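Local coordinates for brain-specific angiogenesis inhibitor 1-associated protein 2-like protein 2 (Mus musculus, PDB 3OK8) that binds phosphoinositides and induces planar or gently curved membrane structures, here represented by its dimeric IMD (I-BAR) domain, at residues Q9-T14 / E127-A132; Q115-S120 / K183-F188. All coordinates share one frame; numbering follows the deposited sequence.

In the fold
The chain folds as three long helices, 5-66, 71-147 and 153-217, and the two contacts bind the middle helix to each of its neighbours. From the N terminus, contact 1 opens near the start of helix 5-66 and closes at residues 127-132, after the chain has run out along the first helix and most of the way back along the second. Contact 2 opens slightly earlier on the second helix, at residues 115-120, and closes on helix 153-217 at residues 183-188. The two loops therefore cross rather than nest. The centres of contact 1 and contact 2 are about 19 Å apart, and the contacts do not touch.

Contact 1: Q9-T14 / E127-A132; sequences QFYRST and EYRHRA
Segments 9-14 and 127-132, on helices 5-66 and 71-147, run antiparallel, nearest each other at Tyr11 and Tyr128, where the CA atoms are 7.9 Å apart. Both of these side chains point into the interface, and the two rings meet obliquely, with Tyr11 CD1 over the centre of the Tyr128 ring, 3.4 Å above its plane. Tyr11 CB adds a second touch farther along that ring, 3.5 Å from Tyr128 CZ. The two ring planes are inclined at 43°. With its CG anti to the backbone N (chi1 -179°), Tyr128 reaches across to helix 5-66, where its OH makes a weak hydrogen bond to Met7 O.

Arg129, bent at chi2 and chi3, swings its guanidinium back over Tyr11 and lays it flat on the ring, with planes only 5° apart and centres 4.7 Å apart. NH1 lies near the ring's rim, 3.8 Å from Tyr11 CZ, while the phenol oxygen comes under the middle of the guanidinium. An alanine in place of Tyr128 would probably open a gap beside Tyr11 CB and CD1 and leave the Tyr11 ring freer to turn beneath Arg129.

Helix 153-217 packs next to this pair: Phe10 meets Val171 and makes a cation-pi contact with Lys175, and Glu127 touches Phe170.

Contact 2: Q115-S120 / K183-F188; sequences QFIKDS and KRRYRF
Within the three-helix bundle of the IMD, Arg185 of helix 153-217 reaches across to Ile117 and Phe116 of helix 71-147. The two segments run in roughly opposite directions and are well separated, with the CA atoms of Ile117 and Arg185 11.0 Å apart, so long side chains have to span the distance. Arg185 starts with CG anti to its carbonyl carbon (chi1 -76°) and bends at chi2, which carries the guanidinium up to the other helix.

Ile117 comes from the opposite direction and sets its CD1 methyl over one face of that guanidinium, displaced toward the NH1 side. CD1 is 3.1 Å from Arg185 NH1, shorter than a comfortable van der Waals contact, so the packing is tight and the exact placement of the methyl somewhat doubtful. Phe116 completes the contact through CD1 and CE1 of its ring, CE1 lying 3.2 Å from Arg185 NH1, a distance to be read with the same caution. The ring and guanidinium planes differ by only 12°, yet the ring is met obliquely and the two groups are not stacked.

Salt bridges secure the charged end: Arg185 NE pairs with Asp113 and NH2 with Glu181, so acidic partners from both helices probably fix the rotation of the guanidinium against which Ile117 packs. On the side of helix 5-66, Ile117 touches Ile21 and Met22, and Arg185 touches Phe25. Arg187 NE, by contrast, bonds to Ser222 O of the second subunit. Helix 153-217 thus contributes to the bundle and to the dimer alike, in keeping with the antiparallel dimer of three-helix bundles that defines the I-BAR (IMD) fold.

Contact 1: Q9-T14 / E127-A132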
ATOM      1  N   GLN A   9      50.823  -3.097   0.439  1.00 57.64           N
ATOM      2  CA  GLN A   9      49.701  -2.543   1.190  1.00 55.18           C
ATOM      3  C   GLN A   9      48.706  -1.874   0.243  1.00 55.95           C
ATOM      4  O   GLN A   9      47.534  -2.225   0.208  1.00 52.63           O
ATOM      5  CB  GLN A   9      50.199  -1.545   2.235  1.00 57.59           C
ATOM      6  CG  GLN A   9      49.194  -0.467   2.603  1.00 66.97           C
ATOM      7  CD  GLN A   9      48.011  -1.008   3.382  1.00 71.41           C
ATOM      8  OE1 GLN A   9      48.062  -2.124   3.914  1.00 64.37           O
ATOM      9  NE2 GLN A   9      46.937  -0.217   3.459  1.00 73.42           N
ATOM     10  N   PHE A  10      49.177  -0.904  -0.527  1.00 55.35           N
ATOM     11  CA  PHE A  10      48.338  -0.293  -1.540  1.00 42.13           C
ATOM     12  C   PHE A  10      47.725  -1.367  -2.418  1.00 46.28           C
ATOM     13  O   PHE A  10      46.519  -1.365  -2.679  1.00 57.16           O
ATOM     14  CB  PHE A  10      49.134   0.704  -2.380  1.00 40.49           C
ATOM     15  CG  PHE A  10      49.207   2.068  -1.774  1.00 52.29           C
ATOM     16  CD1 PHE A  10      48.377   3.080  -2.219  1.00 53.89           C
ATOM     17  CD2 PHE A  10      50.083   2.333  -0.741  1.00 63.82           C
ATOM     18  CE1 PHE A  10      48.434   4.340  -1.657  1.00 62.82           C
ATOM     19  CE2 PHE A  10      50.148   3.590  -0.171  1.00 69.52           C
ATOM     20  CZ  PHE A  10      49.323   4.596  -0.629  1.00 65.99           C
ATOM     21  N   TYR A  11      48.556  -2.295  -2.860  1.00 30.94           N
ATOM     22  CA  TYR A  11      48.089  -3.364  -3.724  1.00 43.76           C
ATOM     23  C   TYR A  11      46.956  -4.131  -3.078  1.00 48.71           C
ATOM     24  O   TYR A  11      45.955  -4.415  -3.726  1.00 45.89           O
ATOM     25  CB  TYR A  11      49.200  -4.346  -4.055  1.00 46.13           C
ATOM     26  CG  TYR A  11      48.689  -5.514  -4.849  1.00 47.92           C
ATOM     27  CD1 TYR A  11      48.531  -5.418  -6.222  1.00 49.72           C
ATOM     28  CD2 TYR A  11      48.331  -6.703  -4.225  1.00 49.16           C
ATOM     29  CE1 TYR A  11      48.049  -6.475  -6.959  1.00 49.27           C
ATOM     30  CE2 TYR A  11      47.846  -7.767  -4.953  1.00 48.34           C
ATOM     31  CZ  TYR A  11      47.707  -7.646  -6.322  1.00 50.77           C
ATOM     32  OH  TYR A  11      47.232  -8.693  -7.072  1.00 46.13           O
ATOM     33  N   ARG A  12      47.130  -4.481  -1.807  1.00 52.89           N
ATOM     34  CA  ARG A  12      46.119  -5.237  -1.071  1.00 50.13           C
ATOM     35  C   ARG A  12      44.854  -4.416  -0.821  1.00 46.91           C
ATOM     36  O   ARG A  12      43.746  -4.928  -0.940  1.00 39.78           O
ATOM     37  CB  ARG A  12      46.685  -5.759   0.254  1.00 51.30           C
ATOM     38  CG  ARG A  12      47.467  -7.063   0.125  1.00 67.46           C
ATOM     39  CD  ARG A  12      48.539  -7.227   1.209  1.00 72.62           C
ATOM     40  NE  ARG A  12      48.277  -6.423   2.402  1.00 82.50           N
ATOM     41  CZ  ARG A  12      49.166  -5.618   2.985  1.00 87.88           C
ATOM     42  NH1 ARG A  12      50.403  -5.513   2.503  1.00 93.09           N
ATOM     43  NH2 ARG A  12      48.821  -4.926   4.066  1.00 84.84           N
ATOM     44  N   SER A  13      45.034  -3.144  -0.475  1.00 44.96           N
ATOM     45  CA  SER A  13      43.921  -2.249  -0.179  1.00 50.56           C
ATOM     46  C   SER A  13      43.068  -1.973  -1.406  1.00 53.60           C
ATOM     47  O   SER A  13      41.845  -1.907  -1.320  1.00 50.32           O
ATOM     48  CB  SER A  13      44.432  -0.932   0.398  1.00 49.42           C
ATOM     49  OG  SER A  13      44.544  -1.016   1.807  1.00 59.93           O
ATOM     50  N   THR A  14      43.722  -1.804  -2.548  1.00 48.05           N
ATOM     51  CA  THR A  14      43.025  -1.592  -3.808  1.00 51.08           C
ATOM     52  C   THR A  14      42.270  -2.851  -4.230  1.00 53.00           C
ATOM     53  O   THR A  14      41.201  -2.780  -4.840  1.00 42.17           O
ATOM     54  CB  THR A  14      44.006  -1.201  -4.923  1.00 49.66           C
ATOM     55  OG1 THR A  14      44.758  -0.051  -4.516  1.00 51.29           O
ATOM     56  CG2 THR A  14      43.255  -0.888  -6.204  1.00 42.24           C
ATOM     57  N   GLU A 127      49.096  -4.284 -14.583  1.00 48.29           N
ATOM     58  CA  GLU A 127      50.050  -3.185 -14.656  1.00 47.77           C
ATOM     59  C   GLU A 127      50.930  -3.163 -13.423  1.00 46.73           C
ATOM     60  O   GLU A 127      52.103  -2.819 -13.506  1.00 40.15           O
ATOM     61  CB  GLU A 127      49.373  -1.825 -14.830  1.00 44.32           C
ATOM     62  CG  GLU A 127      50.389  -0.688 -14.899  1.00 49.08           C
ATOM     63  CD  GLU A 127      49.812   0.658 -15.318  1.00 53.92           C
ATOM     64  OE1 GLU A 127      50.596   1.628 -15.370  1.00 52.22           O
ATOM     65  OE2 GLU A 127      48.593   0.758 -15.594  1.00 48.37           O
ATOM     66  N   TYR A 128      50.361  -3.534 -12.281  1.00 41.72           N
ATOM     67  CA  TYR A 128      51.117  -3.597 -11.038  1.00 46.75           C
ATOM     68  C   TYR A 128      52.217  -4.654 -11.136  1.00 56.32           C
ATOM     69  O   TYR A 128      53.366  -4.409 -10.778  1.00 58.27           O
ATOM     70  CB  TYR A 128      50.187  -3.900  -9.866  1.00 40.95           C
ATOM     71  CG  TYR A 128      50.871  -3.956  -8.518  1.00 48.62           C
ATOM     72  CD1 TYR A 128      51.515  -5.110  -8.091  1.00 57.03           C
ATOM     73  CD2 TYR A 128      50.860  -2.861  -7.668  1.00 51.29           C
ATOM     74  CE1 TYR A 128      52.134  -5.170  -6.862  1.00 58.80           C
ATOM     75  CE2 TYR A 128      51.472  -2.911  -6.437  1.00 47.08           C
ATOM     76  CZ  TYR A 128      52.108  -4.068  -6.042  1.00 51.32           C
ATOM     77  OH  TYR A 128      52.716  -4.125  -4.817  1.00 42.08           O
ATOM     78  N   ARG A 129      51.855  -5.830 -11.633  1.00 63.11           N
ATOM     79  CA  ARG A 129      52.815  -6.910 -11.816  1.00 65.26           C
ATOM     80  C   ARG A 129      54.007  -6.506 -12.704  1.00 59.54           C
ATOM     81  O   ARG A 129      55.147  -6.851 -12.408  1.00 59.58           O
ATOM     82  CB  ARG A 129      52.116  -8.165 -12.360  1.00 69.25           C
ATOM     83  CG  ARG A 129      51.859  -9.285 -11.331  1.00 82.36           C
ATOM     84  CD  ARG A 129      50.598  -9.080 -10.469  1.00 92.24           C
ATOM     85  NE  ARG A 129      50.906  -8.720  -9.082  1.00 96.42           N
ATOM     86  CZ  ARG A 129      50.846  -9.561  -8.049  1.00 95.37           C
ATOM     87  NH1 ARG A 129      51.150  -9.135  -6.826  1.00 91.34           N
ATOM     88  NH2 ARG A 129      50.485 -10.825  -8.236  1.00 95.85           N
ATOM     89  N   HIS A 130      53.745  -5.773 -13.783  1.00 53.32           N
ATOM     90  CA  HIS A 130      54.802  -5.369 -14.713  1.00 51.76           C
ATOM     91  C   HIS A 130      55.784  -4.376 -14.096  1.00 53.07           C
ATOM     92  O   HIS A 130      57.000  -4.591 -14.119  1.00 54.59           O
ATOM     93  CB  HIS A 130      54.200  -4.772 -15.983  1.00 54.98           C
ATOM     94  CG  HIS A 130      53.581  -5.789 -16.888  1.00 69.33           C
ATOM     95  ND1 HIS A 130      53.230  -7.050 -16.458  1.00 71.55           N
ATOM     96  CD2 HIS A 130      53.222  -5.722 -18.192  1.00 75.54           C
ATOM     97  CE1 HIS A 130      52.696  -7.723 -17.462  1.00 71.21           C
ATOM     98  NE2 HIS A 130      52.677  -6.939 -18.525  1.00 73.85           N
ATOM     99  N   ARG A 131      55.241  -3.282 -13.570  1.00 51.45           N
ATOM    100  CA  ARG A 131      56.021  -2.261 -12.890  1.00 53.73           C
ATOM    101  C   ARG A 131      56.844  -2.895 -11.787  1.00 54.88           C
ATOM    102  O   ARG A 131      58.032  -2.589 -11.618  1.00 54.28           O
ATOM    103  CB  ARG A 131      55.093  -1.201 -12.292  1.00 54.02           C
ATOM    104  CG  ARG A 131      54.376  -0.363 -13.323  1.00 48.20           C
ATOM    105  CD  ARG A 131      53.538   0.735 -12.689  1.00 44.09           C
ATOM    106  NE  ARG A 131      52.959   1.599 -13.713  1.00 42.30           N
ATOM    107  CZ  ARG A 131      53.541   2.701 -14.174  1.00 58.80           C
ATOM    108  NH1 ARG A 131      54.717   3.090 -13.695  1.00 57.44           N
ATOM    109  NH2 ARG A 131      52.947   3.419 -15.114  1.00 64.00           N
ATOM    110  N   ALA A 132      56.196  -3.782 -11.036  1.00 49.01           N
ATOM    111  CA  ALA A 132      56.845  -4.499  -9.951  1.00 45.34           C
ATOM    112  C   ALA A 132      58.035  -5.283 -10.488  1.00 58.94           C
ATOM    113  O   ALA A 132      59.124  -5.239  -9.926  1.00 63.24           O
ATOM    114  CB  ALA A 132      55.858  -5.425  -9.269  1.00 40.94           C
TER

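Contact 2: Q115-S120 / K183-F188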
ATOM      1  N   GLN A 115      31.358  -7.028 -15.385  1.00 48.93           N
ATOM      2  CA  GLN A 115      32.423  -7.155 -16.366  1.00 47.53           C
ATOM      3  C   GLN A 115      33.294  -5.894 -16.477  1.00 54.24           C
ATOM      4  O   GLN A 115      34.493  -5.976 -16.753  1.00 54.99           O
ATOM      5  CB  GLN A 115      31.829  -7.505 -17.728  1.00 50.06           C
ATOM      6  CG  GLN A 115      32.854  -7.646 -18.845  1.00 59.54           C
ATOM      7  CD  GLN A 115      33.449  -9.042 -18.932  1.00 66.49           C
ATOM      8  OE1 GLN A 115      34.392  -9.280 -19.687  1.00 81.24           O
ATOM      9  NE2 GLN A 115      32.897  -9.974 -18.160  1.00 59.50           N
ATOM     10  N   PHE A 116      32.693  -4.731 -16.261  1.00 52.44           N
ATOM     11  CA  PHE A 116      33.434  -3.474 -16.317  1.00 49.30           C
ATOM     12  C   PHE A 116      34.471  -3.396 -15.211  1.00 48.25           C
ATOM     13  O   PHE A 116      35.645  -3.142 -15.468  1.00 37.17           O
ATOM     14  CB  PHE A 116      32.483  -2.290 -16.196  1.00 53.15           C
ATOM     15  CG  PHE A 116      33.177  -0.973 -15.957  1.00 54.40           C
ATOM     16  CD1 PHE A 116      33.349  -0.485 -14.670  1.00 51.05           C
ATOM     17  CD2 PHE A 116      33.643  -0.218 -17.020  1.00 60.68           C
ATOM     18  CE1 PHE A 116      33.971   0.729 -14.445  1.00 54.26           C
ATOM     19  CE2 PHE A 116      34.275   1.000 -16.803  1.00 65.71           C
ATOM     20  CZ  PHE A 116      34.439   1.472 -15.512  1.00 63.23           C
ATOM     21  N   ILE A 117      34.017  -3.593 -13.978  1.00 48.25           N
ATOM     22  CA  ILE A 117      34.897  -3.607 -12.818  1.00 49.10           C
ATOM     23  C   ILE A 117      35.881  -4.780 -12.860  1.00 47.39           C
ATOM     24  O   ILE A 117      36.963  -4.702 -12.276  1.00 44.27           O
ATOM     25  CB  ILE A 117      34.101  -3.629 -11.494  1.00 51.65           C
ATOM     26  CG1 ILE A 117      34.263  -2.307 -10.744  1.00 55.51           C
ATOM     27  CG2 ILE A 117      34.615  -4.713 -10.590  1.00 59.11           C
ATOM     28  CD1 ILE A 117      33.933  -1.086 -11.553  1.00 57.90           C
ATOM     29  N   LYS A 118      35.504  -5.854 -13.552  1.00 44.38           N
ATOM     30  CA  LYS A 118      36.369  -7.017 -13.701  1.00 44.86           C
ATOM     31  C   LYS A 118      37.562  -6.674 -14.598  1.00 47.14           C
ATOM     32  O   LYS A 118      38.692  -7.048 -14.308  1.00 39.10           O
ATOM     33  CB  LYS A 118      35.595  -8.191 -14.290  1.00 52.03           C
ATOM     34  CG  LYS A 118      36.107  -9.551 -13.856  1.00 59.32           C
ATOM     35  CD  LYS A 118      35.290 -10.689 -14.462  1.00 69.39           C
ATOM     36  CE  LYS A 118      36.009 -11.355 -15.638  1.00 76.16           C
ATOM     37  NZ  LYS A 118      36.354 -10.409 -16.739  1.00 79.73           N
ATOM     38  N   ASP A 119      37.295  -5.968 -15.693  1.00 45.84           N
ATOM     39  CA  ASP A 119      38.336  -5.497 -16.597  1.00 54.96           C
ATOM     40  C   ASP A 119      39.197  -4.435 -15.928  1.00 51.60           C
ATOM     41  O   ASP A 119      40.404  -4.401 -16.106  1.00 44.81           O
ATOM     42  CB  ASP A 119      37.716  -4.922 -17.873  1.00 61.94           C
ATOM     43  CG  ASP A 119      37.101  -5.991 -18.759  1.00 73.12           C
ATOM     44  OD1 ASP A 119      37.543  -7.162 -18.678  1.00 82.48           O
ATOM     45  OD2 ASP A 119      36.183  -5.657 -19.541  1.00 70.36           O
ATOM     46  N   SER A 120      38.555  -3.552 -15.175  1.00 54.27           N
ATOM     47  CA  SER A 120      39.248  -2.515 -14.425  1.00 47.62           C
ATOM     48  C   SER A 120      40.243  -3.161 -13.464  1.00 46.72           C
ATOM     49  O   SER A 120      41.443  -2.869 -13.487  1.00 36.42           O
ATOM     50  CB  SER A 120      38.218  -1.667 -13.663  1.00 54.79           C
ATOM     51  OG  SER A 120      38.812  -0.568 -13.001  1.00 61.89           O
ATOM     52  N   LYS A 183      32.324   4.343  -4.497  1.00 29.64           N
ATOM     53  CA  LYS A 183      31.403   5.411  -4.102  1.00 35.07           C
ATOM     54  C   LYS A 183      30.366   5.704  -5.183  1.00 41.06           C
ATOM     55  O   LYS A 183      29.205   5.980  -4.883  1.00 34.84           O
ATOM     56  CB  LYS A 183      32.154   6.691  -3.738  1.00 33.00           C
ATOM     57  CG  LYS A 183      31.251   7.804  -3.222  1.00 26.03           C
ATOM     58  CD  LYS A 183      32.030   9.037  -2.744  1.00 33.15           C
ATOM     59  CE  LYS A 183      31.188   9.894  -1.813  1.00 39.67           C
ATOM     60  NZ  LYS A 183      31.884  11.122  -1.327  1.00 42.11           N
ATOM     61  N   ARG A 184      30.785   5.639  -6.440  1.00 37.16           N
ATOM     62  CA  ARG A 184      29.882   5.931  -7.540  1.00 32.15           C
ATOM     63  C   ARG A 184      28.704   4.965  -7.561  1.00 37.54           C
ATOM     64  O   ARG A 184      27.580   5.343  -7.906  1.00 34.47           O
ATOM     65  CB  ARG A 184      30.635   5.897  -8.863  1.00 31.25           C
ATOM     66  CG  ARG A 184      31.360   7.202  -9.147  1.00 49.64           C
ATOM     67  CD  ARG A 184      32.341   7.083 -10.303  1.00 53.26           C
ATOM     68  NE  ARG A 184      32.753   8.404 -10.771  1.00 53.59           N
ATOM     69  CZ  ARG A 184      33.742   8.627 -11.638  1.00 54.07           C
ATOM     70  NH1 ARG A 184      34.042   9.869 -12.007  1.00 38.19           N
ATOM     71  NH2 ARG A 184      34.431   7.615 -12.144  1.00 52.94           N
ATOM     72  N   ARG A 185      28.968   3.721  -7.175  1.00 36.03           N
ATOM     73  CA  ARG A 185      27.942   2.685  -7.149  1.00 36.96           C
ATOM     74  C   ARG A 185      27.020   2.789  -5.932  1.00 31.40           C
ATOM     75  O   ARG A 185      25.818   2.559  -6.054  1.00 38.01           O
ATOM     76  CB  ARG A 185      28.576   1.298  -7.309  1.00 36.14           C
ATOM     77  CG  ARG A 185      28.978   1.028  -8.751  1.00 34.04           C
ATOM     78  CD  ARG A 185      30.225   0.167  -8.908  1.00 35.60           C
ATOM     79  NE  ARG A 185      30.630   0.111 -10.312  1.00 43.36           N
ATOM     80  CZ  ARG A 185      31.333   1.063 -10.924  1.00 50.78           C
ATOM     81  NH1 ARG A 185      31.657   0.942 -12.205  1.00 51.63           N
ATOM     82  NH2 ARG A 185      31.720   2.143 -10.255  1.00 41.08           N
ATOM     83  N   TYR A 186      27.543   3.156  -4.768  1.00 23.88           N
ATOM     84  CA  TYR A 186      26.637   3.488  -3.666  1.00 28.95           C
ATOM     85  C   TYR A 186      25.731   4.669  -4.022  1.00 42.57           C
ATOM     86  O   TYR A 186      24.505   4.623  -3.827  1.00 39.84           O
ATOM     87  CB  TYR A 186      27.393   3.783  -2.383  1.00 29.83           C
ATOM     88  CG  TYR A 186      27.951   2.538  -1.743  1.00 41.44           C
ATOM     89  CD1 TYR A 186      27.100   1.578  -1.224  1.00 36.47           C
ATOM     90  CD2 TYR A 186      29.328   2.315  -1.660  1.00 36.46           C
ATOM     91  CE1 TYR A 186      27.580   0.434  -0.640  1.00 36.88           C
ATOM     92  CE2 TYR A 186      29.825   1.158  -1.073  1.00 43.33           C
ATOM     93  CZ  TYR A 186      28.936   0.221  -0.560  1.00 41.87           C
ATOM     94  OH  TYR A 186      29.385  -0.930   0.024  1.00 42.24           O
ATOM     95  N   ARG A 187      26.343   5.722  -4.551  1.00 38.92           N
ATOM     96  CA  ARG A 187      25.617   6.924  -4.945  1.00 37.13           C
ATOM     97  C   ARG A 187      24.501   6.646  -5.945  1.00 32.73           C
ATOM     98  O   ARG A 187      23.462   7.290  -5.898  1.00 29.19           O
ATOM     99  CB  ARG A 187      26.573   7.967  -5.529  1.00 26.66           C
ATOM    100  CG  ARG A 187      25.881   9.110  -6.260  1.00 37.42           C
ATOM    101  CD  ARG A 187      26.829  10.291  -6.540  1.00 37.08           C
ATOM    102  NE  ARG A 187      27.247  10.942  -5.302  1.00 41.18           N
ATOM    103  CZ  ARG A 187      28.507  11.056  -4.889  1.00 38.24           C
ATOM    104  NH1 ARG A 187      28.762  11.653  -3.726  1.00 31.00           N
ATOM    105  NH2 ARG A 187      29.505  10.582  -5.634  1.00 26.53           N
ATOM    106  N   PHE A 188      24.734   5.720  -6.867  1.00 33.68           N
ATOM    107  CA  PHE A 188      23.754   5.399  -7.892  1.00 27.72           C
ATOM    108  C   PHE A 188      22.563   4.691  -7.248  1.00 36.81           C
ATOM    109  O   PHE A 188      21.434   4.869  -7.676  1.00 32.95           O
ATOM    110  CB  PHE A 188      24.381   4.517  -8.973  1.00 42.00           C
ATOM    111  CG  PHE A 188      23.418   3.533  -9.617  1.00 51.26           C
ATOM    112  CD1 PHE A 188      23.077   2.342  -8.971  1.00 56.07           C
ATOM    113  CD2 PHE A 188      22.885   3.783 -10.879  1.00 47.16           C
ATOM    114  CE1 PHE A 188      22.212   1.433  -9.562  1.00 54.45           C
ATOM    115  CE2 PHE A 188      22.023   2.881 -11.479  1.00 58.60           C
ATOM    116  CZ  PHE A 188      21.678   1.702 -10.820  1.00 58.47           C
TER